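Local coordinates for protein putative 4-Hydroxy-2-oxoglutarate aldolase / 2-dehydro-3-deoxyphosphogluconate aldolase (Yersinia enterocolitica, PDB 3LM7) that is a putative aldolase of the KDGP aldolase family, which belongs to the TIM-barrel clan, at residues 197-209 and 236-248. Sequence-based numbering, arbitrary orientation.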
ATOM      1  N   ASP A 197     -15.112  -3.118 -19.628  1.00 10.25           N
ATOM      2  CA  ASP A 197     -14.742  -2.930 -21.029  1.00  9.85           C
ATOM      3  C   ASP A 197     -13.910  -1.670 -21.126  1.00 10.26           C
ATOM      4  O   ASP A 197     -13.616  -1.062 -20.119  1.00  9.50           O
ATOM      5  CB  ASP A 197     -15.982  -2.926 -21.972  1.00 10.91           C
ATOM      6  CG  ASP A 197     -16.962  -1.820 -21.655  1.00 11.94           C
ATOM      7  OD1 ASP A 197     -16.551  -0.773 -21.147  1.00 10.41           O
ATOM      8  OD2 ASP A 197     -18.150  -2.049 -21.884  1.00 12.32           O
ATOM      9  N   LEU A 198     -13.552  -1.242 -22.349  1.00  9.59           N
ATOM     10  CA  LEU A 198     -12.667  -0.083 -22.449  1.00  9.10           C
ATOM     11  C   LEU A 198     -13.340   1.215 -22.045  1.00  9.09           C
ATOM     12  O   LEU A 198     -12.643   2.188 -21.745  1.00  9.75           O
ATOM     13  CB  LEU A 198     -12.149   0.044 -23.919  1.00  9.62           C
ATOM     14  CG  LEU A 198     -11.322  -1.151 -24.406  1.00 13.11           C
ATOM     15  CD1 LEU A 198     -10.932  -0.989 -25.890  1.00 11.08           C
ATOM     16  CD2 LEU A 198     -10.036  -1.310 -23.515  1.00 11.76           C
ATOM     17  N   ASP A 199     -14.669   1.232 -22.049  1.00 10.20           N
ATOM     18  CA  ASP A 199     -15.425   2.478 -21.723  1.00 10.20           C
ATOM     19  C   ASP A 199     -15.746   2.645 -20.235  1.00 10.23           C
ATOM     20  O   ASP A 199     -15.965   3.771 -19.764  1.00 11.42           O
ATOM     21  CB  ASP A 199     -16.698   2.538 -22.555  1.00  9.76           C
ATOM     22  CG  ASP A 199     -16.407   2.741 -24.037  1.00 12.08           C
ATOM     23  OD1 ASP A 199     -15.388   3.424 -24.407  1.00 11.64           O
ATOM     24  OD2 ASP A 199     -17.219   2.215 -24.827  1.00 14.56           O
ATOM     25  N   ASN A 200     -15.775   1.559 -19.481  1.00  9.39           N
ATOM     26  CA  ASN A 200     -16.059   1.696 -18.020  1.00  9.45           C
ATOM     27  C   ASN A 200     -14.822   1.406 -17.148  1.00  9.64           C
ATOM     28  O   ASN A 200     -14.873   1.544 -15.950  1.00  8.93           O
ATOM     29  CB  ASN A 200     -17.271   0.866 -17.572  1.00  8.49           C
ATOM     30  CG  ASN A 200     -17.068  -0.622 -17.788  1.00 10.48           C
ATOM     31  OD1 ASN A 200     -15.940  -1.119 -17.843  1.00  9.48           O
ATOM     32  ND2 ASN A 200     -18.169  -1.345 -17.924  1.00  7.65           N
ATOM     33  N   PHE A 201     -13.710   1.037 -17.796  1.00  9.57           N
ATOM     34  CA  PHE A 201     -12.505   0.638 -17.090  1.00  8.74           C
ATOM     35  C   PHE A 201     -12.003   1.773 -16.260  1.00  9.26           C
ATOM     36  O   PHE A 201     -11.726   1.583 -15.089  1.00  7.41           O
ATOM     37  CB  PHE A 201     -11.426   0.226 -18.091  1.00  8.40           C
ATOM     38  CG  PHE A 201     -10.079  -0.093 -17.456  1.00 10.53           C
ATOM     39  CD1 PHE A 201      -9.859  -1.348 -16.902  1.00  6.55           C
ATOM     40  CD2 PHE A 201      -9.047   0.864 -17.447  1.00 10.20           C
ATOM     41  CE1 PHE A 201      -8.565  -1.665 -16.317  1.00  7.69           C
ATOM     42  CE2 PHE A 201      -7.776   0.585 -16.889  1.00 10.75           C
ATOM     43  CZ  PHE A 201      -7.528  -0.688 -16.330  1.00  6.82           C
ATOM     44  N   GLU A 202     -11.828   2.975 -16.849  1.00  8.07           N
ATOM     45  CA  GLU A 202     -11.298   4.069 -16.034  1.00  8.44           C
ATOM     46  C   GLU A 202     -12.147   4.331 -14.770  1.00 10.17           C
ATOM     47  O   GLU A 202     -11.598   4.423 -13.672  1.00  8.91           O
ATOM     48  CB  GLU A 202     -11.210   5.384 -16.850  1.00  8.28           C
ATOM     49  CG  GLU A 202     -10.739   6.548 -15.990  1.00 10.67           C
ATOM     50  CD  GLU A 202     -10.425   7.770 -16.852  1.00  8.78           C
ATOM     51  OE1 GLU A 202     -10.381   7.663 -18.091  1.00 12.13           O
ATOM     52  OE2 GLU A 202     -10.207   8.802 -16.265  1.00 13.72           O
ATOM     53  N   GLN A 203     -13.468   4.390 -14.922  1.00  8.67           N
ATOM     54  CA  GLN A 203     -14.280   4.729 -13.783  1.00  9.59           C
ATOM     55  C   GLN A 203     -14.188   3.607 -12.711  1.00  9.17           C
ATOM     56  O   GLN A 203     -14.032   3.887 -11.545  1.00 10.34           O
ATOM     57  CB  GLN A 203     -15.727   4.934 -14.228  1.00 10.49           C
ATOM     58  CG  GLN A 203     -16.635   5.295 -13.027  1.00 12.11           C
ATOM     59  CD  GLN A 203     -18.106   5.433 -13.456  1.00 16.90           C
ATOM     60  OE1 GLN A 203     -18.409   5.376 -14.645  1.00 18.74           O
ATOM     61  NE2 GLN A 203     -19.015   5.521 -12.489  1.00 15.02           N
ATOM     62  N   ILE A 204     -14.171   2.360 -13.138  1.00  6.31           N
ATOM     63  CA  ILE A 204     -14.128   1.261 -12.203  1.00  6.99           C
ATOM     64  C   ILE A 204     -12.819   1.226 -11.396  1.00  7.46           C
ATOM     65  O   ILE A 204     -12.822   1.059 -10.154  1.00  6.83           O
ATOM     66  CB  ILE A 204     -14.414  -0.122 -12.955  1.00  7.18           C
ATOM     67  CG1 ILE A 204     -15.931  -0.247 -13.224  1.00  7.54           C
ATOM     68  CG2 ILE A 204     -13.897  -1.294 -12.085  1.00  6.41           C
ATOM     69  CD1 ILE A 204     -16.372  -1.354 -14.282  1.00 10.49           C
ATOM     70  N   VAL A 205     -11.704   1.420 -12.093  1.00  6.19           N
ATOM     71  CA  VAL A 205     -10.430   1.544 -11.405  1.00  6.12           C
ATOM     72  C   VAL A 205     -10.326   2.825 -10.566  1.00  8.18           C
ATOM     73  O   VAL A 205      -9.826   2.766  -9.437  1.00  8.07           O
ATOM     74  CB  VAL A 205      -9.224   1.422 -12.392  1.00  6.07           C
ATOM     75  CG1 VAL A 205      -7.863   1.581 -11.605  1.00  6.19           C
ATOM     76  CG2 VAL A 205      -9.297   0.039 -13.152  1.00  3.50           C
ATOM     77  N   GLN A 206     -10.855   3.943 -11.054  1.00  7.71           N
ATOM     78  CA  GLN A 206     -10.717   5.172 -10.315  1.00  7.27           C
ATOM     79  C   GLN A 206     -11.454   5.018  -8.969  1.00  9.76           C
ATOM     80  O   GLN A 206     -11.039   5.570  -7.960  1.00  8.71           O
ATOM     81  CB  GLN A 206     -11.386   6.310 -11.090  1.00  6.44           C
ATOM     82  CG  GLN A 206     -11.098   7.715 -10.529  1.00 10.39           C
ATOM     83  CD  GLN A 206      -9.641   8.131 -10.665  1.00 14.78           C
ATOM     84  OE1 GLN A 206      -9.133   8.275 -11.785  1.00 12.64           O
ATOM     85  NE2 GLN A 206      -8.970   8.331  -9.535  1.00 12.60           N
ATOM     86  N   ILE A 207     -12.614   4.352  -8.978  1.00  8.20           N
ATOM     87  CA  ILE A 207     -13.329   4.167  -7.702  1.00  8.38           C
ATOM     88  C   ILE A 207     -12.449   3.505  -6.660  1.00  8.02           C
ATOM     89  O   ILE A 207     -12.415   3.916  -5.493  1.00  6.69           O
ATOM     90  CB  ILE A 207     -14.594   3.305  -7.958  1.00  9.77           C
ATOM     91  CG1 ILE A 207     -15.670   4.201  -8.545  1.00  7.76           C
ATOM     92  CG2 ILE A 207     -15.093   2.599  -6.646  1.00  8.36           C
ATOM     93  CD1 ILE A 207     -16.832   3.362  -9.152  1.00 12.21           C
ATOM     94  N   ALA A 208     -11.716   2.470  -7.074  1.00  7.88           N
ATOM     95  CA  ALA A 208     -10.807   1.758  -6.137  1.00  9.04           C
ATOM     96  C   ALA A 208      -9.657   2.676  -5.704  1.00  8.86           C
ATOM     97  O   ALA A 208      -9.272   2.669  -4.505  1.00  8.84           O
ATOM     98  CB  ALA A 208     -10.198   0.422  -6.788  1.00  8.77           C
ATOM     99  N   LEU A 209      -9.079   3.432  -6.651  1.00  7.91           N
ATOM    100  CA  LEU A 209      -7.993   4.332  -6.281  1.00  7.96           C
ATOM    101  C   LEU A 209      -8.480   5.441  -5.347  1.00  8.94           C
ATOM    102  O   LEU A 209      -7.784   5.769  -4.390  1.00  9.36           O
ATOM    103  CB  LEU A 209      -7.360   4.977  -7.534  1.00 10.35           C
ATOM    104  CG  LEU A 209      -6.743   4.013  -8.546  1.00 10.40           C
ATOM    105  CD1 LEU A 209      -6.247   4.804  -9.836  1.00 10.09           C
ATOM    106  CD2 LEU A 209      -5.532   3.230  -7.897  1.00 11.01           C
ATOM    107  N   ASP A 236      -6.053  -3.348 -27.513  1.00 12.89           N
ATOM    108  CA  ASP A 236      -6.967  -3.088 -26.376  1.00 14.41           C
ATOM    109  C   ASP A 236      -6.164  -3.062 -25.043  1.00 12.87           C
ATOM    110  O   ASP A 236      -6.481  -2.342 -24.117  1.00 13.01           O
ATOM    111  CB  ASP A 236      -8.099  -4.121 -26.321  1.00 12.96           C
ATOM    112  CG  ASP A 236      -9.154  -3.935 -27.442  1.00 15.04           C
ATOM    113  OD1 ASP A 236      -8.984  -3.033 -28.288  1.00 13.18           O
ATOM    114  OD2 ASP A 236     -10.121  -4.723 -27.470  1.00 14.53           O
ATOM    115  N   VAL A 237      -5.134  -3.884 -24.959  1.00 13.30           N
ATOM    116  CA  VAL A 237      -4.290  -3.883 -23.784  1.00 12.23           C
ATOM    117  C   VAL A 237      -3.519  -2.565 -23.738  1.00 12.21           C
ATOM    118  O   VAL A 237      -3.362  -1.931 -22.678  1.00 11.08           O
ATOM    119  CB  VAL A 237      -3.347  -5.148 -23.816  1.00 12.58           C
ATOM    120  CG1 VAL A 237      -2.256  -5.055 -22.789  1.00 12.73           C
ATOM    121  CG2 VAL A 237      -4.155  -6.399 -23.611  1.00  9.94           C
ATOM    122  N   LYS A 238      -3.002  -2.123 -24.880  1.00 12.02           N
ATOM    123  CA  LYS A 238      -2.338  -0.772 -24.875  1.00 12.82           C
ATOM    124  C   LYS A 238      -3.295   0.365 -24.418  1.00 11.96           C
ATOM    125  O   LYS A 238      -2.868   1.280 -23.679  1.00 11.20           O
ATOM    126  CB  LYS A 238      -1.716  -0.495 -26.245  1.00 13.93           C
ATOM    127  CG  LYS A 238      -0.613   0.514 -26.198  1.00 21.05           C
ATOM    128  CD  LYS A 238      -1.134   1.822 -26.568  1.00 27.64           C
ATOM    129  CE  LYS A 238       0.040   2.808 -26.794  1.00 32.97           C
ATOM    130  NZ  LYS A 238      -0.623   4.114 -27.167  1.00 32.29           N
ATOM    131  N   THR A 239      -4.558   0.334 -24.870  1.00 11.88           N
ATOM    132  CA  THR A 239      -5.535   1.366 -24.524  1.00 12.25           C
ATOM    133  C   THR A 239      -5.748   1.327 -22.980  1.00 12.09           C
ATOM    134  O   THR A 239      -5.837   2.368 -22.296  1.00 11.68           O
ATOM    135  CB  THR A 239      -6.909   1.098 -25.243  1.00 12.98           C
ATOM    136  OG1 THR A 239      -6.719   1.206 -26.657  1.00 14.10           O
ATOM    137  CG2 THR A 239      -7.986   2.076 -24.825  1.00 12.30           C
ATOM    138  N   LEU A 240      -5.837   0.113 -22.438  1.00 11.96           N
ATOM    139  CA  LEU A 240      -5.911  -0.039 -20.964  1.00 10.52           C
ATOM    140  C   LEU A 240      -4.696   0.508 -20.236  1.00 11.06           C
ATOM    141  O   LEU A 240      -4.824   1.307 -19.295  1.00 12.03           O
ATOM    142  CB  LEU A 240      -6.125  -1.515 -20.587  1.00 10.41           C
ATOM    143  CG  LEU A 240      -7.482  -2.020 -21.057  1.00  8.99           C
ATOM    144  CD1 LEU A 240      -7.524  -3.616 -21.028  1.00 15.38           C
ATOM    145  CD2 LEU A 240      -8.706  -1.408 -20.318  1.00 11.36           C
ATOM    146  N   LEU A 241      -3.500   0.071 -20.653  1.00 11.69           N
ATOM    147  CA  LEU A 241      -2.273   0.656 -20.102  1.00 11.72           C
ATOM    148  C   LEU A 241      -2.299   2.203 -20.081  1.00 12.14           C
ATOM    149  O   LEU A 241      -1.984   2.839 -19.048  1.00 13.47           O
ATOM    150  CB  LEU A 241      -1.045   0.166 -20.892  1.00  9.89           C
ATOM    151  CG  LEU A 241       0.295   0.550 -20.243  1.00 14.47           C
ATOM    152  CD1 LEU A 241       0.461   0.049 -18.757  1.00 10.79           C
ATOM    153  CD2 LEU A 241       1.481   0.114 -21.168  1.00 12.35           C
ATOM    154  N   ASP A 242      -2.610   2.830 -21.236  1.00 12.82           N
ATOM    155  CA  ASP A 242      -2.642   4.273 -21.291  1.00 11.31           C
ATOM    156  C   ASP A 242      -3.606   4.875 -20.239  1.00 11.87           C
ATOM    157  O   ASP A 242      -3.291   5.909 -19.638  1.00 11.60           O
ATOM    158  CB  ASP A 242      -3.047   4.767 -22.693  1.00 12.10           C
ATOM    159  CG  ASP A 242      -1.974   4.534 -23.741  1.00 17.64           C
ATOM    160  OD1 ASP A 242      -0.840   4.267 -23.358  1.00 17.59           O
ATOM    161  OD2 ASP A 242      -2.296   4.570 -24.956  1.00 21.74           O
ATOM    162  N   ILE A 243      -4.779   4.269 -20.022  1.00 11.03           N
ATOM    163  CA  ILE A 243      -5.672   4.763 -18.944  1.00 10.36           C
ATOM    164  C   ILE A 243      -4.982   4.625 -17.566  1.00 10.51           C
ATOM    165  O   ILE A 243      -4.989   5.550 -16.706  1.00  9.29           O
ATOM    166  CB  ILE A 243      -7.025   3.964 -18.938  1.00 10.64           C
ATOM    167  CG1 ILE A 243      -7.804   4.292 -20.228  1.00  9.88           C
ATOM    168  CG2 ILE A 243      -7.879   4.307 -17.684  1.00 11.66           C
ATOM    169  CD1 ILE A 243      -8.999   3.351 -20.477  1.00 11.36           C
ATOM    170  N   VAL A 244      -4.361   3.466 -17.349  1.00 10.17           N
ATOM    171  CA  VAL A 244      -3.671   3.239 -16.076  1.00 10.09           C
ATOM    172  C   VAL A 244      -2.613   4.365 -15.861  1.00 12.06           C
ATOM    173  O   VAL A 244      -2.561   5.021 -14.794  1.00 10.10           O
ATOM    174  CB  VAL A 244      -3.015   1.863 -16.046  1.00 10.19           C
ATOM    175  CG1 VAL A 244      -2.098   1.739 -14.804  1.00  9.82           C
ATOM    176  CG2 VAL A 244      -4.159   0.701 -16.067  1.00  7.80           C
ATOM    177  N   LYS A 245      -1.801   4.637 -16.898  1.00 11.94           N
ATOM    178  CA  LYS A 245      -0.775   5.675 -16.741  1.00 12.68           C
ATOM    179  C   LYS A 245      -1.371   7.048 -16.488  1.00 13.23           C
ATOM    180  O   LYS A 245      -0.756   7.917 -15.816  1.00 13.86           O
ATOM    181  CB  LYS A 245       0.101   5.758 -18.015  1.00 13.63           C
ATOM    182  CG  LYS A 245       1.005   4.581 -18.142  1.00 14.67           C
ATOM    183  CD  LYS A 245       1.820   4.689 -19.452  1.00 19.65           C
ATOM    184  CE  LYS A 245       2.799   3.528 -19.510  1.00 20.71           C
ATOM    185  NZ  LYS A 245       3.763   3.746 -20.649  1.00 20.94           N
ATOM    186  N   LYS A 246      -2.571   7.267 -17.026  1.00 13.56           N
ATOM    187  CA  LYS A 246      -3.264   8.558 -16.828  1.00 14.94           C
ATOM    188  C   LYS A 246      -3.698   8.682 -15.389  1.00 14.42           C
ATOM    189  O   LYS A 246      -3.555   9.764 -14.772  1.00 14.50           O
ATOM    190  CB  LYS A 246      -4.515   8.695 -17.768  1.00 14.65           C
ATOM    191  CG  LYS A 246      -5.174  10.084 -17.698  1.00 19.80           C
ATOM    192  CD  LYS A 246      -6.352  10.266 -18.683  1.00 16.18           C
ATOM    193  CE  LYS A 246      -7.472   9.288 -18.359  1.00 17.83           C
ATOM    194  NZ  LYS A 246      -8.659   9.460 -19.257  1.00 15.48           N
ATOM    195  N   ILE A 247      -4.269   7.611 -14.844  1.00 11.96           N
ATOM    196  CA  ILE A 247      -4.944   7.780 -13.542  1.00 12.09           C
ATOM    197  C   ILE A 247      -4.096   7.409 -12.334  1.00 11.69           C
ATOM    198  O   ILE A 247      -4.399   7.835 -11.187  1.00 10.31           O
ATOM    199  CB  ILE A 247      -6.347   7.058 -13.497  1.00 11.94           C
ATOM    200  CG1 ILE A 247      -6.149   5.550 -13.573  1.00 12.69           C
ATOM    201  CG2 ILE A 247      -7.278   7.585 -14.639  1.00 10.65           C
ATOM    202  CD1 ILE A 247      -7.483   4.796 -13.524  1.00 12.54           C
ATOM    203  N   VAL A 248      -3.070   6.583 -12.553  1.00 12.09           N
ATOM    204  CA  VAL A 248      -2.144   6.218 -11.457  1.00 12.45           C
ATOM    205  C   VAL A 248      -0.974   7.214 -11.450  1.00 15.92           C
ATOM    206  O   VAL A 248      -0.038   7.098 -12.233  1.00 15.02           O
ATOM    207  CB  VAL A 248      -1.653   4.771 -11.572  1.00 11.87           C
ATOM    208  CG1 VAL A 248      -0.687   4.439 -10.422  1.00 10.01           C
ATOM    209  CG2 VAL A 248      -2.877   3.821 -11.584  1.00 10.20           C
TER
HETATM  210  O   HOH W   1      -6.143   8.975  -9.515  1.00 22.09           O
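Glu202 OE1 takes a salt-bridge hydrogen bond of 2.7 Å from Lys246 NZ, which comes in on the syn side but 25° out of the carboxylate plane. The extended glutamate meets the lysine at about a right angle, and a bend at chi3 turns the end of Lys246 back onto the carboxylate. Beneath this charged pair Ile247 is a knob in a hole formed by Glu202, Val205, Gln206 and Leu209. With chi1 at 67°, its CG1 is flanked by both the backbone N and C, and the straight chain beyond it carries CD1 to Val205 CG1, 3.8 Å away, while CG2 lies against Glu202 OE2 and Gln206 OE1. One water accepts from Gln206 NE2 and donates to Ile247 O at 2.7 Å, joining the two helices near the end of 234-247; the same NE2 also bonds Asp210.

Further back along both helices, the Phe201 ring is sandwiched. Leu240 CD2 makes a CH-pi contact over one face, 3.6 Å from the ring centroid, and Val205 CG2 of its own helix covers the opposite face. Ile243 CG2 and Val244 CG2 meet the ring edge in plane, the latter 3.7 Å from Phe201 CZ. Leu198 reaches across Leu240 nearly at a right angle, its CD2 pressed tightly to Leu240 CD2 at 3.5 Å.

The axes of 201-209 and 236-247 run roughly parallel, 38° apart and 10.3 Å at closest approach. These are neighbouring outer helices of a TIM barrel, and Leu17 of strand 17-20 touches Phe201, Leu240 and Val244 from within. The chemistry is thus layered: hydrocarbon grips the aromatic ring on the barrel side, while the ion pair and the water bridge join the helices along the outer margin.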